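PDB 6PWK: GGDEF and EAL domain-containing protein from Vibrio cholerae O1 str. 2010EL-1786, which probably serves as LapD, a c-di-GMP receptor with GGDEF and EAL domains that takes part in controlling large adhesins and biofilm formation. Local coordinates for residues F54-Y59 / M70-L74; G138-R144 / Y170-D176; Y336-F340 / L356-F360. All blocks are in the same frame, centred on the assembly; numbering follows the deposited sequence.

Contact 1. Residues F54-Y59 / M70-L74; sequences FIKELY and MVREL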
loop_
_atom_site.group_PDB
_atom_site.type_symbol
_atom_site.label_atom_id
_atom_site.label_comp_id
_atom_site.label_asym_id
_atom_site.label_seq_id
_atom_site.Cartn_x
_atom_site.Cartn_y
_atom_site.Cartn_z
ATOM N N PHE A 54 9.919 6.705 -12.604
ATOM C CA PHE A 54 8.949 7.561 -13.278
ATOM C C PHE A 54 7.800 6.752 -13.866
ATOM O O PHE A 54 6.692 7.278 -14.023
ATOM C CB PHE A 54 9.641 8.392 -14.361
ATOM C CG PHE A 54 10.119 7.590 -15.541
ATOM C CD1 PHE A 54 11.302 6.871 -15.475
ATOM C CD2 PHE A 54 9.398 7.575 -16.723
ATOM C CE1 PHE A 54 11.749 6.142 -16.561
ATOM C CE2 PHE A 54 9.839 6.848 -17.813
ATOM C CZ PHE A 54 11.017 6.131 -17.731
ATOM N N ILE A 55 8.038 5.482 -14.194
ATOM C CA ILE A 55 6.944 4.613 -14.616
ATOM C C ILE A 55 6.055 4.271 -13.427
ATOM O O ILE A 55 4.832 4.151 -13.561
ATOM C CB ILE A 55 7.499 3.350 -15.299
ATOM C CG1 ILE A 55 8.329 3.733 -16.526
ATOM C CG2 ILE A 55 6.369 2.413 -15.694
ATOM C CD1 ILE A 55 8.751 2.554 -17.376
ATOM N N LYS A 56 6.655 4.118 -12.243
ATOM C CA LYS A 56 5.869 3.887 -11.036
ATOM C C LYS A 56 4.970 5.079 -10.730
ATOM O O LYS A 56 3.819 4.909 -10.311
ATOM C CB LYS A 56 6.796 3.595 -9.857
ATOM C CG LYS A 56 6.089 3.358 -8.531
ATOM C CD LYS A 56 7.098 3.133 -7.412
ATOM C CE LYS A 56 6.420 2.711 -6.116
ATOM N NZ LYS A 56 5.506 3.759 -5.579
ATOM N N GLU A 57 5.481 6.295 -10.934
ATOM C CA GLU A 57 4.660 7.484 -10.734
ATOM C C GLU A 57 3.568 7.596 -11.788
ATOM O O GLU A 57 2.511 8.180 -11.525
ATOM C CB GLU A 57 5.543 8.734 -10.742
ATOM C CG GLU A 57 6.374 8.908 -9.479
ATOM C CD GLU A 57 7.594 9.783 -9.689
ATOM O OE1 GLU A 57 7.814 10.248 -10.828
ATOM O OE2 GLU A 57 8.341 10.000 -8.711
ATOM N N LEU A 58 3.799 7.041 -12.978
ATOM C CA LEU A 58 2.815 7.154 -14.050
ATOM C C LEU A 58 1.624 6.233 -13.824
ATOM O O LEU A 58 0.520 6.524 -14.297
ATOM C CB LEU A 58 3.478 6.847 -15.393
ATOM C CG LEU A 58 2.657 7.120 -16.655
ATOM C CD1 LEU A 58 2.373 8.606 -16.787
ATOM C CD2 LEU A 58 3.371 6.593 -17.890
ATOM N N TYR A 59 1.820 5.133 -13.092
ATOM C CA TYR A 59 0.807 4.082 -13.049
ATOM C C TYR A 59 -0.469 4.550 -12.358
ATOM O O TYR A 59 -1.570 4.347 -12.879
ATOM C CB TYR A 59 1.373 2.832 -12.372
ATOM C CG TYR A 59 1.674 1.718 -13.352
ATOM C CD1 TYR A 59 2.901 1.645 -13.997
ATOM C CD2 TYR A 59 0.722 0.748 -13.645
ATOM C CE1 TYR A 59 3.178 0.633 -14.899
ATOM C CE2 TYR A 59 0.989 -0.268 -14.546
ATOM C CZ TYR A 59 2.219 -0.319 -15.169
ATOM O OH TYR A 59 2.494 -1.325 -16.066
ATOM N N MET A 70 4.374 2.746 -21.380
ATOM C CA MET A 70 5.693 3.292 -21.076
ATOM C C MET A 70 6.697 2.179 -20.793
ATOM O O MET A 70 7.877 2.294 -21.150
ATOM C CB MET A 70 5.608 4.251 -19.889
ATOM C CG MET A 70 6.905 4.978 -19.596
ATOM S SD MET A 70 7.502 5.889 -21.031
ATOM C CE MET A 70 7.323 7.571 -20.452
ATOM N N VAL A 71 6.248 1.099 -20.149
ATOM C CA VAL A 71 7.113 -0.060 -19.944
ATOM C C VAL A 71 7.550 -0.631 -21.286
ATOM O O VAL A 71 8.729 -0.938 -21.499
ATOM C CB VAL A 71 6.401 -1.119 -19.084
ATOM C CG1 VAL A 71 7.155 -2.438 -19.134
ATOM C CG2 VAL A 71 6.269 -0.638 -17.651
ATOM N N ARG A 72 6.600 -0.780 -22.213
ATOM C CA ARG A 72 6.935 -1.259 -23.550
ATOM C C ARG A 72 7.865 -0.289 -24.267
ATOM O O ARG A 72 8.826 -0.710 -24.923
ATOM C CB ARG A 72 5.659 -1.473 -24.363
ATOM C CG ARG A 72 5.894 -1.677 -25.852
ATOM C CD ARG A 72 6.634 -2.972 -26.133
ATOM N NE ARG A 72 5.857 -4.140 -25.737
ATOM C CZ ARG A 72 4.900 -4.683 -26.480
ATOM N NH1 ARG A 72 4.595 -4.155 -27.658
ATOM N NH2 ARG A 72 4.244 -5.748 -26.043
ATOM N N GLU A 73 7.593 1.014 -24.157
ATOM C CA GLU A 73 8.441 2.009 -24.805
ATOM C C GLU A 73 9.870 1.931 -24.283
ATOM O O GLU A 73 10.819 1.798 -25.063
ATOM C CB GLU A 73 7.861 3.410 -24.598
ATOM C CG GLU A 73 8.698 4.539 -25.192
ATOM C CD GLU A 73 8.489 4.724 -26.688
ATOM O OE1 GLU A 73 8.287 3.719 -27.402
ATOM O OE2 GLU A 73 8.524 5.885 -27.149
ATOM N N LEU A 74 10.041 1.998 -22.960
ATOM C CA LEU A 74 11.375 1.866 -22.383
ATOM C C LEU A 74 12.014 0.540 -22.777
ATOM O O LEU A 74 13.211 0.486 -23.075
ATOM C CB LEU A 74 11.307 2.003 -20.862
ATOM C CG LEU A 74 12.592 1.726 -20.076
ATOM C CD1 LEU A 74 13.752 2.558 -20.600
ATOM C CD2 LEU A 74 12.375 1.991 -18.596
#
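Met70 and Ile55 meet at the middle of a contact without hydrogen bonds, made mostly by apolar side chains. Ile55 CG1 lies 3.6 Å from Met70 CG. Met70 CB touches Leu58 CD2 at 3.8 Å, and its far end reaches Phe54. Met70 CG is anti to the backbone N (chi1 -174°), and the chain then bends. The bend brings CE to the edge of the Phe54 ring, near its plane, with CE 3.7 Å from Phe54 CE2. SD also lies at this edge, 5.4 Å from the ring centroid, which makes a Met-aromatic contact. Ile55 CG1, in the same segment, lies over one face of the ring, toward its rim. The two outer branches of Ile55 part: CG2 meets Val71 CG2 at 3.6 Å, while CD1 meets Leu74 CD2 at 3.9 Å. Val71 CG2 sits loosely at the Tyr59 ring edge. The hydroxyl of Tyr59 is hydrogen-bonded to Asp68, just before the second segment. Loop residues Asn124, Ile123 and Val22 pack against Met70, Leu74 and Val71. The two helical segments run nearly antiparallel, at 158°, so the helical region 53-80 doubles back on itself. This helical hairpin follows strand 45-51 of the GGDEF sheet.

Contact 2. Residues G138-R144 / Y170-D176; sequences GVVSNKR and YGFISSD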
loop_
_atom_site.group_PDB
_atom_site.type_symbol
_atom_site.label_atom_id
_atom_site.label_comp_id
_atom_site.label_asym_id
_atom_site.label_seq_id
_atom_site.Cartn_x
_atom_site.Cartn_y
_atom_site.Cartn_z
ATOM N N GLY A 138 22.266 0.950 -11.562
ATOM C CA GLY A 138 23.344 0.322 -10.820
ATOM C C GLY A 138 24.018 -0.729 -11.687
ATOM O O GLY A 138 23.346 -1.544 -12.323
ATOM N N VAL A 139 25.347 -0.685 -11.718
ATOM C CA VAL A 139 26.143 -1.606 -12.519
ATOM C C VAL A 139 27.228 -2.204 -11.633
ATOM O O VAL A 139 27.822 -1.505 -10.803
ATOM C CB VAL A 139 26.756 -0.911 -13.757
ATOM C CG1 VAL A 139 25.666 -0.295 -14.620
ATOM C CG2 VAL A 139 27.747 0.157 -13.347
ATOM N N VAL A 140 27.463 -3.507 -11.781
ATOM C CA VAL A 140 28.556 -4.182 -11.091
ATOM C C VAL A 140 29.331 -5.016 -12.100
ATOM O O VAL A 140 28.752 -5.578 -13.037
ATOM C CB VAL A 140 28.072 -5.051 -9.902
ATOM C CG1 VAL A 140 26.666 -4.670 -9.470
ATOM C CG2 VAL A 140 28.178 -6.544 -10.206
ATOM N N SER A 141 30.648 -5.065 -11.922
ATOM C CA SER A 141 31.529 -5.889 -12.735
ATOM C C SER A 141 31.978 -7.088 -11.912
ATOM O O SER A 141 32.465 -6.926 -10.788
ATOM C CB SER A 141 32.743 -5.096 -13.214
ATOM O OG SER A 141 33.617 -4.806 -12.138
ATOM N N ASN A 142 31.812 -8.283 -12.470
ATOM C CA ASN A 142 32.183 -9.513 -11.781
ATOM C C ASN A 142 33.663 -9.770 -12.025
ATOM O O ASN A 142 34.059 -10.220 -13.102
ATOM C CB ASN A 142 31.327 -10.682 -12.258
ATOM C CG ASN A 142 31.291 -11.822 -11.259
ATOM O OD1 ASN A 142 31.402 -11.608 -10.054
ATOM N ND2 ASN A 142 31.134 -13.044 -11.759
ATOM N N LYS A 143 34.487 -9.475 -11.020
ATOM C CA LYS A 143 35.924 -9.715 -11.079
ATOM C C LYS A 143 36.370 -10.790 -10.095
ATOM O O LYS A 143 37.575 -10.997 -9.920
ATOM C CB LYS A 143 36.689 -8.411 -10.835
ATOM C CG LYS A 143 36.320 -7.286 -11.798
ATOM C CD LYS A 143 37.428 -6.247 -11.890
ATOM C CE LYS A 143 37.019 -5.052 -12.739
ATOM N NZ LYS A 143 36.237 -4.048 -11.964
ATOM N N ARG A 144 35.426 -11.466 -9.442
ATOM C CA ARG A 144 35.702 -12.627 -8.611
ATOM C C ARG A 144 34.605 -13.655 -8.852
ATOM O O ARG A 144 33.577 -13.359 -9.465
ATOM C CB ARG A 144 35.788 -12.261 -7.121
ATOM C CG ARG A 144 36.984 -11.397 -6.751
ATOM C CD ARG A 144 37.059 -11.152 -5.252
ATOM N NE ARG A 144 38.271 -10.426 -4.879
ATOM C CZ ARG A 144 38.598 -10.102 -3.632
ATOM N NH1 ARG A 144 37.804 -10.437 -2.625
ATOM N NH2 ARG A 144 39.723 -9.441 -3.392
ATOM N N TYR A 170 25.491 6.732 -12.758
ATOM C CA TYR A 170 25.196 5.368 -12.346
ATOM C C TYR A 170 26.050 5.026 -11.128
ATOM O O TYR A 170 27.087 5.660 -10.885
ATOM C CB TYR A 170 25.453 4.373 -13.480
ATOM C CG TYR A 170 26.837 4.490 -14.077
ATOM C CD1 TYR A 170 27.095 5.385 -15.106
ATOM C CD2 TYR A 170 27.889 3.717 -13.603
ATOM C CE1 TYR A 170 28.356 5.505 -15.648
ATOM C CE2 TYR A 170 29.156 3.829 -14.140
ATOM C CZ TYR A 170 29.381 4.727 -15.162
ATOM O OH TYR A 170 30.637 4.851 -15.706
ATOM N N GLY A 171 25.611 4.034 -10.382
ATOM C CA GLY A 171 26.356 3.518 -9.252
ATOM C C GLY A 171 27.149 2.288 -9.651
ATOM O O GLY A 171 26.584 1.298 -10.117
ATOM N N PHE A 172 28.464 2.362 -9.464
ATOM C CA PHE A 172 29.385 1.303 -9.861
ATOM C C PHE A 172 30.007 0.673 -8.623
ATOM O O PHE A 172 30.591 1.375 -7.791
ATOM C CB PHE A 172 30.480 1.846 -10.782
ATOM C CG PHE A 172 31.335 0.777 -11.417
ATOM C CD1 PHE A 172 32.377 0.187 -10.714
ATOM C CD2 PHE A 172 31.108 0.376 -12.722
ATOM C CE1 PHE A 172 33.159 -0.790 -11.299
ATOM C CE2 PHE A 172 31.887 -0.599 -13.311
ATOM C CZ PHE A 172 32.915 -1.182 -12.599
ATOM N N ILE A 173 29.882 -0.647 -8.510
ATOM C CA ILE A 173 30.563 -1.435 -7.490
ATOM C C ILE A 173 31.200 -2.632 -8.178
ATOM O O ILE A 173 30.543 -3.317 -8.966
ATOM C CB ILE A 173 29.602 -1.906 -6.381
ATOM C CG1 ILE A 173 28.932 -0.717 -5.695
ATOM C CG2 ILE A 173 30.339 -2.752 -5.356
ATOM C CD1 ILE A 173 28.026 -1.113 -4.544
ATOM N N SER A 174 32.471 -2.885 -7.892
ATOM C CA SER A 174 33.141 -4.059 -8.430
ATOM C C SER A 174 32.990 -5.223 -7.461
ATOM O O SER A 174 32.975 -5.036 -6.242
ATOM C CB SER A 174 34.619 -3.770 -8.690
ATOM O OG SER A 174 35.275 -4.916 -9.204
ATOM N N SER A 175 32.871 -6.435 -8.013
ATOM C CA SER A 175 32.616 -7.608 -7.181
ATOM C C SER A 175 33.753 -7.889 -6.208
ATOM O O SER A 175 33.550 -8.611 -5.224
ATOM C CB SER A 175 32.374 -8.839 -8.055
ATOM O OG SER A 175 33.590 -9.514 -8.330
ATOM N N ASP A 176 34.938 -7.339 -6.454
ATOM C CA ASP A 176 36.090 -7.532 -5.585
ATOM C C ASP A 176 36.183 -6.480 -4.487
ATOM O O ASP A 176 37.187 -6.444 -3.766
ATOM C CB ASP A 176 37.379 -7.538 -6.415
ATOM C CG ASP A 176 37.507 -6.316 -7.316
ATOM O OD1 ASP A 176 36.795 -5.318 -7.081
ATOM O OD2 ASP A 176 38.317 -6.357 -8.267
#
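Val139 N donates to Gly171 O at 2.8 Å in a parallel strand pair at the edge of the GGDEF sheet. Strands 136-142 and 171-174 belong to a beta-alpha-beta unit, joined through helix 148-164. The bond is almost straight. Gly171 is also backbone-bonded to Leu137. Val139 O then accepts Ile173 N, and Ser141 O accepts Ser175 N at 2.8 Å. The bond from Ser141 N to Ile173 O is weak. On the other side of strand 136-142, its backbone is bonded to strand 45-51.

Toward the C-terminal ends, serine hydroxyls join the bonding. Ser175 OG accepts Lys143 N at 2.8 Å and, more weakly, Arg144 N. It also gives a weak bond to Asn142 OD1, whose firmer partner is Ser146 OG; Asn142 ND2 binds Gly43 O. Lys143 NZ donates to Ser174 OG at 3.0 Å and to Ser141 OG at 2.7 Å. Ser174 OG donates to Asp176 OD1, which it meets from above the carboxylate plane. On the face that carries Val139 and Phe172, Val139 CG2 touches Phe172 CD2 and Tyr170 CD2. Arg144 is extended from CG to NE, and Asp176 O sits over the centre of its guanidinium, 3.9 Å from CZ.

Contact 3. Residues Y336-F340 / L356-F360; sequences YGRNF and LDYLF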
loop_
_atom_site.group_PDB
_atom_site.type_symbol
_atom_site.label_atom_id
_atom_site.label_comp_id
_atom_site.label_asym_id
_atom_site.label_seq_id
_atom_site.Cartn_x
_atom_site.Cartn_y
_atom_site.Cartn_z
ATOM N N TYR A 336 15.057 20.577 -1.368
ATOM C CA TYR A 336 14.310 21.664 -1.985
ATOM C C TYR A 336 14.890 22.037 -3.342
ATOM O O TYR A 336 16.091 22.289 -3.473
ATOM C CB TYR A 336 14.306 22.882 -1.064
ATOM C CG TYR A 336 13.604 24.071 -1.663
ATOM C CD1 TYR A 336 12.275 23.986 -2.040
ATOM C CD2 TYR A 336 14.266 25.276 -1.854
ATOM C CE1 TYR A 336 11.626 25.061 -2.592
ATOM C CE2 TYR A 336 13.618 26.366 -2.405
ATOM C CZ TYR A 336 12.294 26.250 -2.770
ATOM O OH TYR A 336 11.628 27.322 -3.320
ATOM N N GLY A 337 14.024 22.075 -4.353
ATOM C CA GLY A 337 14.407 22.461 -5.690
ATOM C C GLY A 337 14.697 21.314 -6.634
ATOM O O GLY A 337 14.877 21.556 -7.833
ATOM N N ARG A 338 14.747 20.076 -6.137
ATOM C CA ARG A 338 15.047 18.953 -7.018
ATOM C C ARG A 338 13.878 18.659 -7.949
ATOM O O ARG A 338 14.080 18.271 -9.105
ATOM C CB ARG A 338 15.408 17.717 -6.194
ATOM C CG ARG A 338 15.936 16.561 -7.026
ATOM C CD ARG A 338 16.361 15.391 -6.155
ATOM N NE ARG A 338 17.581 15.669 -5.405
ATOM C CZ ARG A 338 18.147 14.811 -4.563
ATOM N NH1 ARG A 338 17.601 13.619 -4.361
ATOM N NH2 ARG A 338 19.258 15.143 -3.919
ATOM N N ASN A 339 12.652 18.846 -7.468
ATOM C CA ASN A 339 11.462 18.690 -8.299
ATOM C C ASN A 339 10.935 20.067 -8.699
ATOM O O ASN A 339 9.840 20.491 -8.325
ATOM C CB ASN A 339 10.407 17.867 -7.564
ATOM C CG ASN A 339 10.882 16.461 -7.246
ATOM O OD1 ASN A 339 10.915 16.051 -6.085
ATOM N ND2 ASN A 339 11.256 15.717 -8.279
ATOM N N PHE A 340 11.760 20.770 -9.475
ATOM C CA PHE A 340 11.349 22.052 -10.038
ATOM C C PHE A 340 10.150 21.863 -10.970
ATOM O O PHE A 340 9.844 20.755 -11.422
ATOM C CB PHE A 340 12.515 22.701 -10.787
ATOM N N LEU A 356 18.270 23.836 0.423
ATOM C CA LEU A 356 18.407 23.650 -1.014
ATOM C C LEU A 356 18.955 22.267 -1.345
ATOM O O LEU A 356 19.688 21.657 -0.561
ATOM C CB LEU A 356 19.326 24.720 -1.603
ATOM C CG LEU A 356 18.769 26.139 -1.697
ATOM C CD1 LEU A 356 19.872 27.115 -2.073
ATOM C CD2 LEU A 356 17.639 26.192 -2.709
ATOM N N ASP A 357 18.577 21.771 -2.520
ATOM C CA ASP A 357 19.186 20.563 -3.058
ATOM C C ASP A 357 20.686 20.780 -3.210
ATOM O O ASP A 357 21.126 21.797 -3.753
ATOM C CB ASP A 357 18.548 20.213 -4.405
ATOM C CG ASP A 357 19.006 18.870 -4.948
ATOM O OD1 ASP A 357 19.866 18.219 -4.318
ATOM O OD2 ASP A 357 18.496 18.461 -6.013
ATOM N N TYR A 358 21.474 19.822 -2.718
ATOM C CA TYR A 358 22.924 19.969 -2.755
ATOM C C TYR A 358 23.481 19.954 -4.171
ATOM O O TYR A 358 24.654 20.293 -4.356
ATOM C CB TYR A 358 23.591 18.877 -1.916
ATOM C CG TYR A 358 23.666 17.509 -2.563
ATOM C CD1 TYR A 358 22.620 16.603 -2.446
ATOM C CD2 TYR A 358 24.799 17.115 -3.265
ATOM C CE1 TYR A 358 22.693 15.348 -3.026
ATOM C CE2 TYR A 358 24.881 15.866 -3.849
ATOM C CZ TYR A 358 23.826 14.987 -3.727
ATOM O OH TYR A 358 23.907 13.744 -4.304
ATOM N N LEU A 359 22.679 19.575 -5.166
ATOM C CA LEU A 359 23.111 19.664 -6.553
ATOM C C LEU A 359 23.233 21.101 -7.038
ATOM O O LEU A 359 23.773 21.324 -8.128
ATOM C CB LEU A 359 22.148 18.890 -7.455
ATOM C CG LEU A 359 22.150 17.371 -7.276
ATOM C CD1 LEU A 359 21.152 16.718 -8.214
ATOM C CD2 LEU A 359 23.546 16.817 -7.507
ATOM N N PHE A 360 22.745 22.077 -6.266
ATOM C CA PHE A 360 22.896 23.475 -6.655
ATOM C C PHE A 360 24.308 23.986 -6.406
ATOM O O PHE A 360 24.756 24.912 -7.092
ATOM C CB PHE A 360 21.878 24.343 -5.914
ATOM C CG PHE A 360 20.474 24.201 -6.429
ATOM C CD1 PHE A 360 20.143 24.638 -7.701
ATOM C CD2 PHE A 360 19.483 23.639 -5.641
ATOM C CE1 PHE A 360 18.853 24.511 -8.180
ATOM C CE2 PHE A 360 18.190 23.510 -6.114
ATOM C CZ PHE A 360 17.876 23.947 -7.386
#
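Asp357 OD1 is held by two donors. Arg338 NH2 gives it a hydrogen bond of 3.2 Å, and Leu359 N adds a weak one that forms an Asx turn. The other carboxylate oxygen, OD2, accepts Arg338 NE at 3.0 Å. Arg338 therefore grips Asp357 side-on, with NE and NH2 each serving one oxygen in a salt bridge. Both oxygens lie near the guanidinium plane. The nitrogens, however, come from above the carboxylate plane, and the two planes are turned 52° apart. The arginine chain is straight as far as CD and bends at chi3 (-71°), which turns the NE side toward the aspartate. The weak turn bond and the salt bridge together probably fix the carboxylate's rotation.

The backbones are joined by Asp357 N, which donates to Tyr336 O at 2.7 Å. This bond links the C-terminal ends of strands 330-336 and 353-356, which are parallel neighbours in the TIM-like beta/alpha barrel of the EAL domain. Just before the first segment is Asp334, a magnesium ligand.

Beyond this bond the Phe360 ring turns its edge to Tyr336 O, with CE2 3.6 Å away. Gly337 has a positive phi (97°). With no side chain there, the same ring edge comes to 3.9 Å from Gly337 CA, measured from CE2. Leu356 CD2 comes obliquely to the Tyr336 ring, 3.6 Å from its CD2. The Tyr336 hydroxyl bonds to Ile376 O in helix 367-382, and that helix also covers Leu356 and Phe360.

Tyr358 continues toward the GGDEF domain, where its hydroxyl bonds to Glu167. The nearest atoms of its side chain and a bound c-di-GMP are about 5 Å apart. Arg338 NH2 approaches the ring obliquely, 3.6 Å from Tyr358 CE1, and the ring also makes a cation-pi contact with Arg391.

In the fold
The three contacts follow one another along the chain, and none nests in or crosses another. Contact 1 closes the turn within the helical region 53-80, after the first strand of the GGDEF sheet. Contact 2 closes a longer loop that carries helix 148-164, and it adds the last strand to the edge of that sheet. The chain then enters the EAL barrel. There contact 3 closes the loop between strands 330-336 and 353-356, which holds helix 345-349. Contacts 1 and 2 do not touch, with centres 26 Å apart. Contact 3 comes nearest to contact 1, about 6 Å between nearest atoms. It also packs on the loop between helix 148-164 and strand 171-174.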